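Acidocalcisomal pyrophosphatase (Trypanosoma brucei brucei, PDB 5C5V) probably hydrolyses inorganic pyrophosphate to phosphate with the help of magnesium ions. Local coordinates at residues 104-109 / 163-167; 189-195 / 292-296. All coordinates share one frame. Residues are numbered along the deposited sequence.

Contact 1 (104-109 / 163-167). With MG (magnesium ion), chain F; 2PN (imidodiphosphoric acid), chain C.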
loop_
_atom_site.group_PDB
_atom_site.type_symbol
_atom_site.label_atom_id
_atom_site.label_comp_id
_atom_site.label_asym_id
_atom_site.label_seq_id
_atom_site.Cartn_x
_atom_site.Cartn_y
_atom_site.Cartn_z
ATOM N N MET A 104 -13.974 -22.433 24.792
ATOM C CA MET A 104 -14.202 -21.042 24.413
ATOM C C MET A 104 -15.665 -20.640 24.541
ATOM O O MET A 104 -16.558 -21.416 24.217
ATOM C CB MET A 104 -13.727 -20.785 22.986
ATOM C CG MET A 104 -13.577 -19.306 22.661
ATOM S SD MET A 104 -12.779 -19.061 21.063
ATOM C CE MET A 104 -12.711 -17.273 20.956
ATOM N N TYR A 105 -15.882 -19.419 25.024
ATOM C CA TYR A 105 -17.216 -18.839 25.228
ATOM C C TYR A 105 -17.921 -19.371 26.473
ATOM O O TYR A 105 -19.076 -19.028 26.720
ATOM C CB TYR A 105 -18.104 -19.066 24.004
ATOM C CG TYR A 105 -17.507 -18.528 22.730
ATOM C CD1 TYR A 105 -17.041 -17.221 22.657
ATOM C CD2 TYR A 105 -17.395 -19.332 21.603
ATOM C CE1 TYR A 105 -16.490 -16.723 21.488
ATOM C CE2 TYR A 105 -16.847 -18.844 20.426
ATOM C CZ TYR A 105 -16.398 -17.543 20.379
ATOM O OH TYR A 105 -15.851 -17.067 19.217
ATOM N N THR A 106 -17.227 -20.191 27.252
ATOM C CA THR A 106 -17.717 -20.584 28.566
ATOM C C THR A 106 -16.807 -19.943 29.594
ATOM O O THR A 106 -15.737 -19.452 29.248
ATOM C CB THR A 106 -17.745 -22.106 28.767
ATOM O OG1 THR A 106 -16.409 -22.594 28.968
ATOM C CG2 THR A 106 -18.358 -22.781 27.558
ATOM N N PRO A 107 -17.229 -19.934 30.862
ATOM C CA PRO A 107 -16.455 -19.246 31.902
ATOM C C PRO A 107 -15.099 -19.877 32.192
ATOM O O PRO A 107 -14.277 -19.249 32.869
ATOM C CB PRO A 107 -17.362 -19.350 33.134
ATOM C CG PRO A 107 -18.734 -19.606 32.591
ATOM C CD PRO A 107 -18.517 -20.438 31.366
ATOM N N SER A 108 -14.864 -21.091 31.706
ATOM C CA SER A 108 -13.636 -21.806 32.044
ATOM C C SER A 108 -12.490 -21.437 31.108
ATOM O O SER A 108 -11.321 -21.663 31.418
ATOM C CB SER A 108 -13.863 -23.319 32.016
ATOM O OG SER A 108 -14.156 -23.763 30.702
ATOM N N TYR A 109 -12.834 -20.865 29.963
ATOM C CA TYR A 109 -11.846 -20.544 28.948
ATOM C C TYR A 109 -10.775 -19.572 29.440
ATOM O O TYR A 109 -11.082 -18.547 30.041
ATOM C CB TYR A 109 -12.548 -19.970 27.727
ATOM C CG TYR A 109 -11.643 -19.711 26.552
ATOM C CD1 TYR A 109 -11.111 -20.760 25.814
ATOM C CD2 TYR A 109 -11.340 -18.413 26.165
ATOM C CE1 TYR A 109 -10.292 -20.525 24.723
ATOM C CE2 TYR A 109 -10.524 -18.160 25.067
ATOM C CZ TYR A 109 -9.999 -19.219 24.354
ATOM O OH TYR A 109 -9.183 -18.968 23.272
ATOM N N ARG A 163 -17.377 -9.843 19.026
ATOM C CA ARG A 163 -18.008 -9.194 20.168
ATOM C C ARG A 163 -17.920 -9.953 21.507
ATOM O O ARG A 163 -18.494 -9.504 22.502
ATOM C CB ARG A 163 -19.470 -8.921 19.845
ATOM C CG ARG A 163 -20.315 -10.163 19.667
ATOM C CD ARG A 163 -21.758 -9.763 19.352
ATOM N NE ARG A 163 -21.876 -9.132 18.040
ATOM C CZ ARG A 163 -22.946 -8.456 17.631
ATOM N NH1 ARG A 163 -23.988 -8.319 18.440
ATOM N NH2 ARG A 163 -22.980 -7.908 16.417
ATOM N N ALA A 164 -17.202 -11.074 21.545
ATOM C CA ALA A 164 -16.895 -11.727 22.829
ATOM C C ALA A 164 -15.914 -10.838 23.576
ATOM O O ALA A 164 -14.852 -10.523 23.051
ATOM C CB ALA A 164 -16.323 -13.120 22.632
ATOM N N LYS A 165 -16.294 -10.389 24.768
ATOM C CA LYS A 165 -15.497 -9.409 25.493
ATOM C C LYS A 165 -14.411 -10.068 26.355
ATOM O O LYS A 165 -14.547 -10.191 27.570
ATOM C CB LYS A 165 -16.401 -8.527 26.351
ATOM C CG LYS A 165 -15.998 -7.057 26.388
ATOM C CD LYS A 165 -14.750 -6.811 27.210
ATOM C CE LYS A 165 -14.380 -5.331 27.259
ATOM N NZ LYS A 165 -13.113 -5.077 28.032
ATOM N N PHE A 166 -13.336 -10.495 25.704
ATOM C CA PHE A 166 -12.192 -11.021 26.410
ATOM C C PHE A 166 -11.422 -9.869 27.055
ATOM O O PHE A 166 -11.492 -8.736 26.580
ATOM C CB PHE A 166 -11.301 -11.813 25.470
ATOM C CG PHE A 166 -11.963 -13.031 24.905
ATOM C CD1 PHE A 166 -12.323 -13.087 23.566
ATOM C CD2 PHE A 166 -12.244 -14.114 25.713
ATOM C CE1 PHE A 166 -12.931 -14.210 23.047
ATOM C CE2 PHE A 166 -12.845 -15.244 25.201
ATOM C CZ PHE A 166 -13.201 -15.293 23.867
ATOM N N GLU A 167 -10.725 -10.181 28.146
ATOM C CA GLU A 167 -10.003 -9.230 28.980
ATOM C C GLU A 167 -8.831 -9.948 29.643
ATOM O O GLU A 167 -8.938 -11.118 30.009
ATOM C CB GLU A 167 -10.892 -8.656 30.090
ATOM C CG GLU A 167 -11.817 -7.523 29.698
ATOM C CD GLU A 167 -12.588 -6.951 30.896
ATOM O OE1 GLU A 167 -12.358 -7.415 32.043
ATOM O OE2 GLU A 167 -13.434 -6.037 30.684
HETATM MG MG MG F . -13.991 -4.127 31.667
HETATM P P1 2PN C . -15.339 -2.051 29.441
HETATM O O1 2PN C . -15.501 -3.227 30.440
HETATM O O2 2PN C . -15.383 -0.722 30.243
HETATM O O3 2PN C . -16.442 -2.154 28.351
HETATM N N1 2PN C . -13.911 -2.210 28.661
HETATM P P2 2PN C . -12.441 -1.985 29.349
HETATM O O4 2PN C . -12.293 -2.866 30.642
HETATM O O5 2PN C . -12.355 -0.523 29.741
HETATM O O6 2PN C . -11.384 -2.334 28.397
HETATM O O HOH W 1 -12.622 -4.881 33.245
HETATM O O HOH W 2 -14.573 -2.640 33.048
HETATM O O HOH W 3 -15.515 -4.914 32.778
#

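Contact 2 (189-195 / 292-296). With 2PN (imidodiphosphoric acid), chain C.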
loop_
_atom_site.group_PDB
_atom_site.type_symbol
_atom_site.label_atom_id
_atom_site.label_comp_id
_atom_site.label_asym_id
_atom_site.label_seq_id
_atom_site.Cartn_x
_atom_site.Cartn_y
_atom_site.Cartn_z
ATOM N N TYR A 189 -20.749 -8.094 23.628
ATOM C CA TYR A 189 -21.280 -6.768 23.350
ATOM C C TYR A 189 -22.696 -6.873 22.804
ATOM O O TYR A 189 -22.949 -7.603 21.848
ATOM C CB TYR A 189 -20.425 -6.031 22.338
ATOM C CG TYR A 189 -19.096 -5.566 22.833
ATOM C CD1 TYR A 189 -18.962 -4.984 24.086
ATOM C CD2 TYR A 189 -17.968 -5.679 22.031
ATOM C CE1 TYR A 189 -17.742 -4.543 24.522
ATOM C CE2 TYR A 189 -16.745 -5.243 22.460
ATOM C CZ TYR A 189 -16.633 -4.679 23.704
ATOM O OH TYR A 189 -15.407 -4.229 24.129
ATOM N N LYS A 190 -23.615 -6.134 23.403
ATOM C CA LYS A 190 -24.979 -6.121 22.912
ATOM C C LYS A 190 -25.122 -5.110 21.775
ATOM O O LYS A 190 -25.872 -5.335 20.822
ATOM C CB LYS A 190 -25.941 -5.799 24.047
ATOM C CG LYS A 190 -27.387 -5.946 23.693
ATOM C CD LYS A 190 -28.235 -5.757 24.939
ATOM C CE LYS A 190 -29.707 -5.605 24.605
ATOM N NZ LYS A 190 -30.460 -5.193 25.828
ATOM N N HIS A 191 -24.362 -4.022 21.860
ATOM C CA HIS A 191 -24.465 -2.913 20.916
ATOM C C HIS A 191 -24.140 -3.303 19.483
ATOM O O HIS A 191 -24.748 -2.803 18.541
ATOM C CB HIS A 191 -23.542 -1.776 21.350
ATOM C CG HIS A 191 -23.562 -0.590 20.436
ATOM N ND1 HIS A 191 -24.724 0.066 20.090
ATOM C CD2 HIS A 191 -22.555 0.068 19.808
ATOM C CE1 HIS A 191 -24.436 1.072 19.280
ATOM N NE2 HIS A 191 -23.128 1.102 19.105
ATOM N N GLY A 192 -23.162 -4.191 19.333
ATOM C CA GLY A 192 -22.711 -4.644 18.033
ATOM C C GLY A 192 -21.298 -5.186 18.136
ATOM O O GLY A 192 -20.761 -5.335 19.236
ATOM N N ASP A 193 -20.687 -5.472 16.995
ATOM C CA ASP A 193 -19.311 -5.924 16.995
ATOM C C ASP A 193 -18.333 -4.764 17.187
ATOM O O ASP A 193 -18.607 -3.611 16.811
ATOM C CB ASP A 193 -18.984 -6.671 15.703
ATOM C CG ASP A 193 -19.802 -7.928 15.543
ATOM O OD1 ASP A 193 -19.517 -8.898 16.275
ATOM O OD2 ASP A 193 -20.728 -7.956 14.700
ATOM N N MET A 194 -17.207 -5.095 17.810
ATOM C CA MET A 194 -16.038 -4.237 17.858
ATOM C C MET A 194 -15.474 -4.251 16.450
ATOM O O MET A 194 -15.248 -5.320 15.891
ATOM C CB MET A 194 -15.027 -4.755 18.901
ATOM C CG MET A 194 -13.662 -4.074 18.914
ATOM S SD MET A 194 -13.767 -2.312 19.264
ATOM C CE MET A 194 -14.468 -2.348 20.915
ATOM N N MET A 195 -15.260 -3.076 15.875
ATOM C CA MET A 195 -14.990 -2.973 14.451
ATOM C C MET A 195 -13.529 -2.690 14.170
ATOM O O MET A 195 -13.142 -2.443 13.025
ATOM C CB MET A 195 -15.884 -1.884 13.842
ATOM C CG MET A 195 -17.345 -2.156 14.152
ATOM S SD MET A 195 -18.531 -1.001 13.449
ATOM C CE MET A 195 -18.097 0.491 14.352
ATOM N N TRP A 292 -19.123 4.780 18.936
ATOM C CA TRP A 292 -19.270 3.430 19.448
ATOM C C TRP A 292 -19.005 3.394 20.980
ATOM O O TRP A 292 -19.798 2.848 21.752
ATOM C CB TRP A 292 -18.316 2.492 18.712
ATOM C CG TRP A 292 -18.674 1.050 18.848
ATOM C CD1 TRP A 292 -19.384 0.285 17.951
ATOM C CD2 TRP A 292 -18.352 0.185 19.946
ATOM N NE1 TRP A 292 -19.512 -1.003 18.434
ATOM C CE2 TRP A 292 -18.890 -1.088 19.652
ATOM C CE3 TRP A 292 -17.666 0.363 21.148
ATOM C CZ2 TRP A 292 -18.762 -2.170 20.517
ATOM C CZ3 TRP A 292 -17.540 -0.712 22.004
ATOM C CH2 TRP A 292 -18.086 -1.962 21.685
ATOM N N PHE A 293 -17.910 4.003 21.419
ATOM C CA PHE A 293 -17.592 3.993 22.849
ATOM C C PHE A 293 -18.505 4.913 23.636
ATOM O O PHE A 293 -18.714 4.699 24.832
ATOM C CB PHE A 293 -16.128 4.366 23.098
ATOM C CG PHE A 293 -15.179 3.237 22.853
ATOM C CD1 PHE A 293 -15.281 2.063 23.594
ATOM C CD2 PHE A 293 -14.196 3.330 21.885
ATOM C CE1 PHE A 293 -14.425 1.001 23.369
ATOM C CE2 PHE A 293 -13.337 2.272 21.654
ATOM C CZ PHE A 293 -13.454 1.104 22.398
ATOM N N ARG A 294 -19.079 5.910 22.961
ATOM C CA ARG A 294 -20.003 6.811 23.632
ATOM C C ARG A 294 -21.269 6.070 24.039
ATOM O O ARG A 294 -21.721 6.193 25.181
ATOM C CB ARG A 294 -20.379 8.003 22.740
ATOM C CG ARG A 294 -21.273 9.028 23.462
ATOM C CD ARG A 294 -21.719 10.185 22.568
ATOM N NE ARG A 294 -22.705 9.755 21.586
ATOM C CZ ARG A 294 -24.019 9.745 21.809
ATOM N NH1 ARG A 294 -24.512 10.158 22.974
ATOM N NH2 ARG A 294 -24.846 9.332 20.862
ATOM N N VAL A 295 -21.804 5.252 23.134
ATOM C CA VAL A 295 -23.148 4.713 23.323
ATOM C C VAL A 295 -23.244 3.220 23.639
ATOM O O VAL A 295 -24.334 2.747 23.977
ATOM C CB VAL A 295 -24.024 4.942 22.056
ATOM C CG1 VAL A 295 -23.994 6.394 21.633
ATOM C CG2 VAL A 295 -23.573 4.038 20.904
ATOM N N TYR A 296 -22.140 2.474 23.546
ATOM C CA TYR A 296 -22.269 1.012 23.499
ATOM C C TYR A 296 -22.887 0.377 24.743
ATOM O O TYR A 296 -23.496 -0.674 24.642
ATOM C CB TYR A 296 -20.912 0.353 23.192
ATOM C CG TYR A 296 -19.868 0.312 24.304
ATOM C CD1 TYR A 296 -19.399 -0.904 24.790
ATOM C CD2 TYR A 296 -19.316 1.480 24.822
ATOM C CE1 TYR A 296 -18.410 -0.964 25.792
ATOM C CE2 TYR A 296 -18.342 1.437 25.836
ATOM C CZ TYR A 296 -17.890 0.210 26.304
ATOM O OH TYR A 296 -16.936 0.165 27.278
HETATM P P1 2PN C . -15.339 -2.051 29.441
HETATM O O1 2PN C . -15.501 -3.227 30.440
HETATM O O2 2PN C . -15.383 -0.722 30.243
HETATM O O3 2PN C . -16.442 -2.154 28.351
HETATM N N1 2PN C . -13.911 -2.210 28.661
HETATM P P2 2PN C . -12.441 -1.985 29.349
HETATM O O4 2PN C . -12.293 -2.866 30.642
HETATM O O5 2PN C . -12.355 -0.523 29.741
HETATM O O6 2PN C . -11.384 -2.334 28.397
HETATM O O HOH W 4 -22.661 -3.414 24.344
#

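Contact 1 (104-109 / 163-167)
An apolar contact without a hydrogen bond across it, this one sets the loop joining strands 94-101 and 110-117 against the start of strand 166-168. Its hub is Phe166, which meets three side chains of the loop. Met104 CE lies 3.6 Å from Phe166 CZ, Tyr109 CD2 is 3.6 Å from Phe166 CE2, and Tyr105 CE1 stands 4.3 Å from Phe166 CZ. The Tyr109 and Phe166 rings are inclined at 54°, centroids 5.7 Å apart. Tyr105 also turns its ring edge to Ala164, CE1 to CB 3.8 Å. A type I turn, Thr106 to Tyr109, brings the chain round to Tyr109, whose hydroxyl is hydrogen-bonded to Glu100. Lys165 and Glu167, flanking Phe166 in sequence, send their side chains the other way: Lys165 NZ lies 2.8 Å from Glu167 OE2 in a salt bridge and 3.0 Å from 2PN N1, while Glu167 OE2 binds magnesium at 2.2 Å. Chemistry thus divides: Phe166 packs on the loop, Glu167 binds the metal and Lys165 lies against the pyrophosphate analogue.

Contact 2 (189-195 / 292-296)
Trp292, near the C-terminal end of helix 285-295, is enclosed by the loop 189-195. His191 directs its ring edge at one indole face (centroid to that of the five-membered ring 4.8 Å, planes at 65°). Over the opposite face, Met194 CE makes a CH-pi contact, 4.0 Å from the centroid of the six-membered ring, and its sulfur completes a Met-aromatic contact. The indole edge in turn meets the face of Tyr189 in a T-shaped pair, planes at 78° and Trp292 CH2 3.6 Å from Tyr189 CE2. Gly192, whose O lies 4.0 Å from Trp292 CZ2, suits the loop's course: at its phi/psi of 158/-171° a CB would collide with the preceding carbonyl oxygen. Met195 CE reaches Trp292 CD1 at 3.8 Å, and Asp193 of a neighbouring subunit also packs on this tryptophan. Phe293 receives the same methyl as the indole, Met194 CE lying 3.9 Å from Phe293 CZ. Val295 meets the imidazole, CG2 to His191 NE2 3.5 Å. The nearest pair of CA atoms is Tyr296 and His191, 5.2 Å apart. There a water bridges the segments, accepting from His191 N at 3.1 Å and donating to Tyr296 O at 2.9 Å, while Tyr296 CE1 lies 3.9 Å from Tyr189 CE1. The Tyr296 hydroxyl donates to 2PN O3 at 2.6 Å. Tyr189, His191, Trp292 and Tyr296 thus form an aromatic cluster that runs from the subunit interface to the imidodiphosphate pocket, whose wall includes Tyr296.

In the fold
From the N terminus, contact 1 comes first, closing a loop of 53 residues between the 94-101/110-117 connection and strand 166-168 of the three-stranded sheet. Contact 2 follows in series, joining the loop after strand 185-186 to the end of helix 285-295 across 96 residues; the two closures neither nest nor cross. Their centres lie about 17 Å apart, yet they touch: Arg163 NH2 forms a salt bridge with Asp193 OD2 at 2.8 Å, and Arg163 O lies 2.9 Å from Tyr189 N, a probable hydrogen bond. Both also reach the same 2PN, so the sheet edge and the helix end meet at one pocket.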